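Local coordinates for glutamyl-tRNA(Gln) amidotransferase subunit B, mitochondrial (Saccharomyces cerevisiae, PDB 4N0H), which is subunit B of a heterotrimeric mitochondrial amidotransferase and carries the catalytic domain of the GatB/GatE family, at residues E66-A71 with P292-A297; A186-Y191 with M210-N215. All coordinates share one frame; numbering follows the deposited sequence.

Both contacts are buried apolar meetings within the GatB/GatE catalytic domain, and contact 2 is nested inside the long loop of chain closed by contact 1. Their centres lie about 24 Å apart; the nearest atoms are about 9 Å from each other, so the two do not touch. Contact 2 (186-191 with 210-215) is the more central, its centre about 9 Å from the centre of the chain, and packs a helix on the large mixed sheet. Contact 1 (66-71 with 292-297) has its centre about 17 Å from that of the chain, where subunit F comes in. Strand 102-120 of the sheet is common ground: side chains of both contacts rest on it.

Contact 1. Residues E66-A71 with P292-A297; sequences EAILFA and PYINLA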
loop_
_atom_site.group_PDB
_atom_site.type_symbol
_atom_site.label_atom_id
_atom_site.label_comp_id
_atom_site.label_asym_id
_atom_site.label_seq_id
_atom_site.Cartn_x
_atom_site.Cartn_y
_atom_site.Cartn_z
ATOM N N GLU B 66 -19.645 8.426 -7.885
ATOM C CA GLU B 66 -20.610 8.320 -8.973
ATOM C C GLU B 66 -20.633 6.906 -9.559
ATOM O O GLU B 66 -21.671 6.437 -10.038
ATOM C CB GLU B 66 -20.335 9.363 -10.065
ATOM C CG GLU B 66 -21.481 9.513 -11.061
ATOM C CD GLU B 66 -21.292 10.679 -12.017
ATOM O OE1 GLU B 66 -22.310 11.292 -12.407
ATOM O OE2 GLU B 66 -20.134 10.978 -12.386
ATOM N N ALA B 67 -19.492 6.225 -9.510
ATOM C CA ALA B 67 -19.414 4.841 -9.971
ATOM C C ALA B 67 -20.244 3.915 -9.081
ATOM O O ALA B 67 -20.836 2.946 -9.560
ATOM C CB ALA B 67 -17.965 4.369 -10.032
ATOM N N ILE B 68 -20.287 4.216 -7.787
ATOM C CA ILE B 68 -21.157 3.483 -6.868
ATOM C C ILE B 68 -22.629 3.690 -7.227
ATOM O O ILE B 68 -23.417 2.743 -7.252
ATOM C CB ILE B 68 -20.942 3.921 -5.409
ATOM C CG1 ILE B 68 -19.554 3.513 -4.917
ATOM C CG2 ILE B 68 -22.016 3.324 -4.497
ATOM C CD1 ILE B 68 -19.303 3.920 -3.482
ATOM N N LEU B 69 -23.000 4.936 -7.497
ATOM C CA LEU B 69 -24.380 5.258 -7.840
ATOM C C LEU B 69 -24.805 4.517 -9.105
ATOM O O LEU B 69 -25.886 3.924 -9.161
ATOM C CB LEU B 69 -24.545 6.769 -8.030
ATOM C CG LEU B 69 -25.927 7.260 -8.468
ATOM C CD1 LEU B 69 -26.954 7.010 -7.376
ATOM C CD2 LEU B 69 -25.885 8.734 -8.844
ATOM N N PHE B 70 -23.939 4.548 -10.115
ATOM C CA PHE B 70 -24.211 3.890 -11.384
ATOM C C PHE B 70 -24.353 2.388 -11.169
ATOM O O PHE B 70 -25.272 1.768 -11.694
ATOM C CB PHE B 70 -23.104 4.173 -12.410
ATOM C CG PHE B 70 -23.215 5.519 -13.082
ATOM C CD1 PHE B 70 -23.964 6.538 -12.519
ATOM C CD2 PHE B 70 -22.564 5.760 -14.284
ATOM C CE1 PHE B 70 -24.060 7.777 -13.137
ATOM C CE2 PHE B 70 -22.652 6.998 -14.913
ATOM C CZ PHE B 70 -23.403 8.006 -14.338
ATOM N N ALA B 71 -23.451 1.809 -10.381
ATOM C CA ALA B 71 -23.524 0.379 -10.094
ATOM C C ALA B 71 -24.789 0.015 -9.301
ATOM O O ALA B 71 -25.346 -1.074 -9.464
ATOM C CB ALA B 71 -22.280 -0.089 -9.370
ATOM N N PRO B 292 -10.829 1.977 1.360
ATOM C CA PRO B 292 -11.815 1.503 2.339
ATOM C C PRO B 292 -12.783 0.524 1.689
ATOM O O PRO B 292 -13.000 0.615 0.486
ATOM C CB PRO B 292 -12.576 2.781 2.722
ATOM C CG PRO B 292 -11.712 3.921 2.258
ATOM C CD PRO B 292 -10.996 3.406 1.049
ATOM N N TYR B 293 -13.352 -0.392 2.469
ATOM C CA TYR B 293 -14.434 -1.246 1.989
ATOM C C TYR B 293 -15.591 -0.390 1.487
ATOM O O TYR B 293 -15.794 0.728 1.959
ATOM C CB TYR B 293 -14.970 -2.125 3.118
ATOM C CG TYR B 293 -14.026 -3.184 3.633
ATOM C CD1 TYR B 293 -13.321 -4.009 2.766
ATOM C CD2 TYR B 293 -13.852 -3.368 4.998
ATOM C CE1 TYR B 293 -12.463 -4.985 3.248
ATOM C CE2 TYR B 293 -13.001 -4.336 5.488
ATOM C CZ TYR B 293 -12.308 -5.141 4.615
ATOM O OH TYR B 293 -11.463 -6.103 5.125
ATOM N N ILE B 294 -16.347 -0.911 0.527
ATOM C CA ILE B 294 -17.625 -0.316 0.174
ATOM C C ILE B 294 -18.665 -0.892 1.131
ATOM O O ILE B 294 -18.988 -2.074 1.054
ATOM C CB ILE B 294 -18.022 -0.637 -1.283
ATOM C CG1 ILE B 294 -17.071 0.058 -2.260
ATOM C CG2 ILE B 294 -19.471 -0.225 -1.569
ATOM C CD1 ILE B 294 -17.387 -0.219 -3.711
ATOM N N ASN B 295 -19.166 -0.060 2.039
ATOM C CA ASN B 295 -20.149 -0.494 3.029
ATOM C C ASN B 295 -21.379 0.402 3.003
ATOM O O ASN B 295 -21.432 1.417 3.691
ATOM C CB ASN B 295 -19.527 -0.493 4.427
ATOM C CG ASN B 295 -20.466 -1.039 5.488
ATOM O OD1 ASN B 295 -21.517 -1.605 5.181
ATOM N ND2 ASN B 295 -20.085 -0.877 6.747
ATOM N N LEU B 296 -22.368 0.023 2.201
ATOM C CA LEU B 296 -23.527 0.874 1.973
ATOM C C LEU B 296 -24.612 0.625 3.013
ATOM O O LEU B 296 -24.884 -0.517 3.379
ATOM C CB LEU B 296 -24.070 0.641 0.561
ATOM C CG LEU B 296 -22.977 0.812 -0.501
ATOM C CD1 LEU B 296 -23.447 0.335 -1.862
ATOM C CD2 LEU B 296 -22.528 2.260 -0.561
ATOM N N ALA B 297 -25.213 1.706 3.499
ATOM C CA ALA B 297 -26.319 1.596 4.442
ATOM C C ALA B 297 -27.567 1.200 3.672
ATOM O O ALA B 297 -27.676 1.490 2.480
ATOM C CB ALA B 297 -26.540 2.914 5.168
#
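I68, the residue that meets I294 and L296, rides on a helical turn kept by backbone hydrogen bonds, one from F70 N to E66 O (3.0 Å) and the next from A71 N to A67 O. On the other side, backbone hydrogen bonds with S86 hold I294 in place. Between the two segments themselves the contact is wholly apolar, and the forked side chain of I68 serves both partners. CG1 stands beside the backbone N (chi1 -67°) and CG2 anti to it, which sends CG1 to I294 and CG2 to L296. The CG1 branch approaches I294, with I68 CG1 4.5 Å from I294 CD1, a loose methylene-to-methyl contact. The other branch is nearer: I68 CG2 lies 4.1 Å from L296 CD2, and there the two side chains pass alongside, each heading the other way. I294 and L296 also lean on one another, I294 CG2 being 3.8 Å from L296 CG, so that together they offer I68 a continuous hydrocarbon surface. N295, between them in sequence, turns from the helix to subunit F, where OD1 makes a weak hydrogen bond to Q109 of that subunit. The backbones stay well apart, with I68 CA and I294 CA separated by 8.7 Å, and the 118 Å² buried comes from these three side chains. Strand 102-120 lines the contact through F111, touched by A71 and L296, while L110 of subunit F packs on L296 and I119 of subunit F on L69. This is helix-to-loop hydrophobic packing: it joins helix 65-78 to the segment leading into helix 298-306, within the catalytic domain of GatB and against its partner subunit.

Contact 2. Residues A186-Y191 with M210-N215; sequences AFIKKY and MRVDVN
M210 is extended throughout, with CG anti to the backbone N (chi1 176°) and the thioether chain straight beyond it, which carries CE from the strand to the helix, between I188 and Y191. Y191 swings its ring to meet it, CG likewise anti to the backbone N (chi1 -172°). The methyl comes to the rim of the ring rather than over a face: M210 CE lies near the ring plane, 3.9 Å from Y191 CD2. It also rests on the short branch of I188, with M210 CE 3.8 Å from I188 CG2. The methionine crosses both side chains at a slant, and a third neighbour from its own strand, V212, presses its CG2 to within 3.8 Å of M210 CE. The methyl group is thus hemmed in by carbon from helix and strand alike. I188 divides its two branches between partners: while CG2 takes M210, the longer arm reaches V212 and brings I188 CD1 to 4.3 Å from V212 CG1, a looser touch. The 168 Å² buried is apolar packing, without a hydrogen bond across the segments. The axes of the two short segments approach to 11.5 Å and run nearly antiparallel, at 155°. Strands 168-174 and 210-218 are parallel, with strand 14-23 between them, and helix 181-197 links them as a beta-alpha-beta crossover, the inward face of that helix being the one described here. Helix 232-248 lies alongside, its I235 touching both I188 and V212. Y191 also touches I117 of strand 102-120, as does K190 farther round the helix, where it adds a salt bridge to D124; helix 181-197 thus meets strands 210-218 and 102-120 of the mixed sheet.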
loop_
_atom_site.group_PDB
_atom_site.type_symbol
_atom_site.label_atom_id
_atom_site.label_comp_id
_atom_site.label_asym_id
_atom_site.label_seq_id
_atom_site.Cartn_x
_atom_site.Cartn_y
_atom_site.Cartn_z
ATOM N N ALA B 186 -30.421 -11.474 -28.443
ATOM C CA ALA B 186 -31.499 -10.747 -27.779
ATOM C C ALA B 186 -31.052 -10.144 -26.447
ATOM O O ALA B 186 -31.497 -9.062 -26.066
ATOM C CB ALA B 186 -32.706 -11.653 -27.573
ATOM N N PHE B 187 -30.175 -10.852 -25.741
ATOM C CA PHE B 187 -29.672 -10.383 -24.450
ATOM C C PHE B 187 -28.774 -9.157 -24.608
ATOM O O PHE B 187 -28.945 -8.156 -23.912
ATOM C CB PHE B 187 -28.914 -11.503 -23.737
ATOM C CG PHE B 187 -28.374 -11.110 -22.391
ATOM C CD1 PHE B 187 -29.143 -11.269 -21.249
ATOM C CD2 PHE B 187 -27.093 -10.590 -22.265
ATOM C CE1 PHE B 187 -28.646 -10.911 -20.006
ATOM C CE2 PHE B 187 -26.591 -10.227 -21.027
ATOM C CZ PHE B 187 -27.368 -10.386 -19.896
ATOM N N ILE B 188 -27.808 -9.251 -25.517
ATOM C CA ILE B 188 -26.892 -8.151 -25.792
ATOM C C ILE B 188 -27.670 -6.906 -26.199
ATOM O O ILE B 188 -27.371 -5.800 -25.756
ATOM C CB ILE B 188 -25.897 -8.529 -26.903
ATOM C CG1 ILE B 188 -24.994 -9.672 -26.435
ATOM C CG2 ILE B 188 -25.067 -7.326 -27.316
ATOM C CD1 ILE B 188 -24.047 -10.174 -27.498
ATOM N N LYS B 189 -28.691 -7.107 -27.027
ATOM C CA LYS B 189 -29.546 -6.020 -27.487
ATOM C C LYS B 189 -30.271 -5.344 -26.326
ATOM O O LYS B 189 -30.291 -4.118 -26.231
ATOM C CB LYS B 189 -30.567 -6.550 -28.496
ATOM C CG LYS B 189 -31.315 -5.472 -29.258
ATOM C CD LYS B 189 -32.559 -6.049 -29.926
ATOM C CE LYS B 189 -32.976 -5.229 -31.135
ATOM N NZ LYS B 189 -32.017 -5.397 -32.265
ATOM N N LYS B 190 -30.865 -6.144 -25.446
ATOM C CA LYS B 190 -31.606 -5.598 -24.311
ATOM C C LYS B 190 -30.670 -4.989 -23.268
ATOM O O LYS B 190 -30.990 -3.969 -22.656
ATOM C CB LYS B 190 -32.501 -6.660 -23.662
ATOM C CG LYS B 190 -33.384 -6.103 -22.554
ATOM C CD LYS B 190 -34.341 -7.146 -21.990
ATOM C CE LYS B 190 -35.270 -7.680 -23.062
ATOM N NZ LYS B 190 -36.515 -8.274 -22.493
ATOM N N TYR B 191 -29.519 -5.617 -23.061
ATOM C CA TYR B 191 -28.551 -5.084 -22.108
ATOM C C TYR B 191 -28.047 -3.714 -22.557
ATOM O O TYR B 191 -27.890 -2.806 -21.739
ATOM C CB TYR B 191 -27.382 -6.045 -21.901
ATOM C CG TYR B 191 -26.460 -5.619 -20.781
ATOM C CD1 TYR B 191 -26.938 -5.486 -19.482
ATOM C CD2 TYR B 191 -25.119 -5.346 -21.018
ATOM C CE1 TYR B 191 -26.111 -5.095 -18.451
ATOM C CE2 TYR B 191 -24.277 -4.954 -19.988
ATOM C CZ TYR B 191 -24.783 -4.829 -18.707
ATOM O OH TYR B 191 -23.966 -4.441 -17.673
ATOM N N MET B 210 -18.652 -0.950 -24.889
ATOM C CA MET B 210 -19.109 -2.250 -24.416
ATOM C C MET B 210 -18.292 -3.338 -25.106
ATOM O O MET B 210 -18.027 -3.261 -26.306
ATOM C CB MET B 210 -20.602 -2.429 -24.691
ATOM C CG MET B 210 -21.163 -3.790 -24.319
ATOM S SD MET B 210 -22.966 -3.827 -24.451
ATOM C CE MET B 210 -23.288 -5.586 -24.438
ATOM N N ARG B 211 -17.869 -4.336 -24.338
ATOM C CA ARG B 211 -17.046 -5.418 -24.868
ATOM C C ARG B 211 -17.594 -6.745 -24.361
ATOM O O ARG B 211 -17.862 -6.900 -23.166
ATOM C CB ARG B 211 -15.588 -5.252 -24.431
ATOM C CG ARG B 211 -15.009 -3.873 -24.708
ATOM C CD ARG B 211 -13.840 -3.554 -23.787
ATOM N NE ARG B 211 -13.582 -2.117 -23.722
ATOM C CZ ARG B 211 -12.829 -1.532 -22.795
ATOM N NH1 ARG B 211 -12.256 -2.262 -21.849
ATOM N NH2 ARG B 211 -12.655 -0.216 -22.811
ATOM N N VAL B 212 -17.758 -7.703 -25.268
ATOM C CA VAL B 212 -18.372 -8.977 -24.917
ATOM C C VAL B 212 -17.435 -10.169 -25.113
ATOM O O VAL B 212 -17.036 -10.477 -26.234
ATOM C CB VAL B 212 -19.650 -9.216 -25.739
ATOM C CG1 VAL B 212 -20.295 -10.538 -25.348
ATOM C CG2 VAL B 212 -20.618 -8.062 -25.562
ATOM N N ASP B 213 -17.082 -10.828 -24.014
ATOM C CA ASP B 213 -16.397 -12.113 -24.080
ATOM C C ASP B 213 -17.425 -13.226 -23.916
ATOM O O ASP B 213 -18.480 -13.020 -23.317
ATOM C CB ASP B 213 -15.340 -12.231 -22.980
ATOM C CG ASP B 213 -14.212 -11.232 -23.141
ATOM O OD1 ASP B 213 -13.939 -10.809 -24.287
ATOM O OD2 ASP B 213 -13.594 -10.876 -22.112
ATOM N N VAL B 214 -17.114 -14.405 -24.443
ATOM C CA VAL B 214 -18.015 -15.549 -24.353
ATOM C C VAL B 214 -17.296 -16.731 -23.721
ATOM O O VAL B 214 -16.108 -16.938 -23.958
ATOM C CB VAL B 214 -18.523 -15.975 -25.753
ATOM C CG1 VAL B 214 -19.482 -17.158 -25.653
ATOM C CG2 VAL B 214 -19.194 -14.812 -26.454
ATOM N N ASN B 215 -18.010 -17.489 -22.897
ATOM C CA ASN B 215 -17.539 -18.798 -22.469
ATOM C C ASN B 215 -18.603 -19.847 -22.776
ATOM O O ASN B 215 -19.792 -19.616 -22.556
ATOM C CB ASN B 215 -17.174 -18.807 -20.982
ATOM C CG ASN B 215 -18.321 -18.368 -20.097
ATOM O OD1 ASN B 215 -18.385 -17.215 -19.673
ATOM N ND2 ASN B 215 -19.236 -19.288 -19.814
#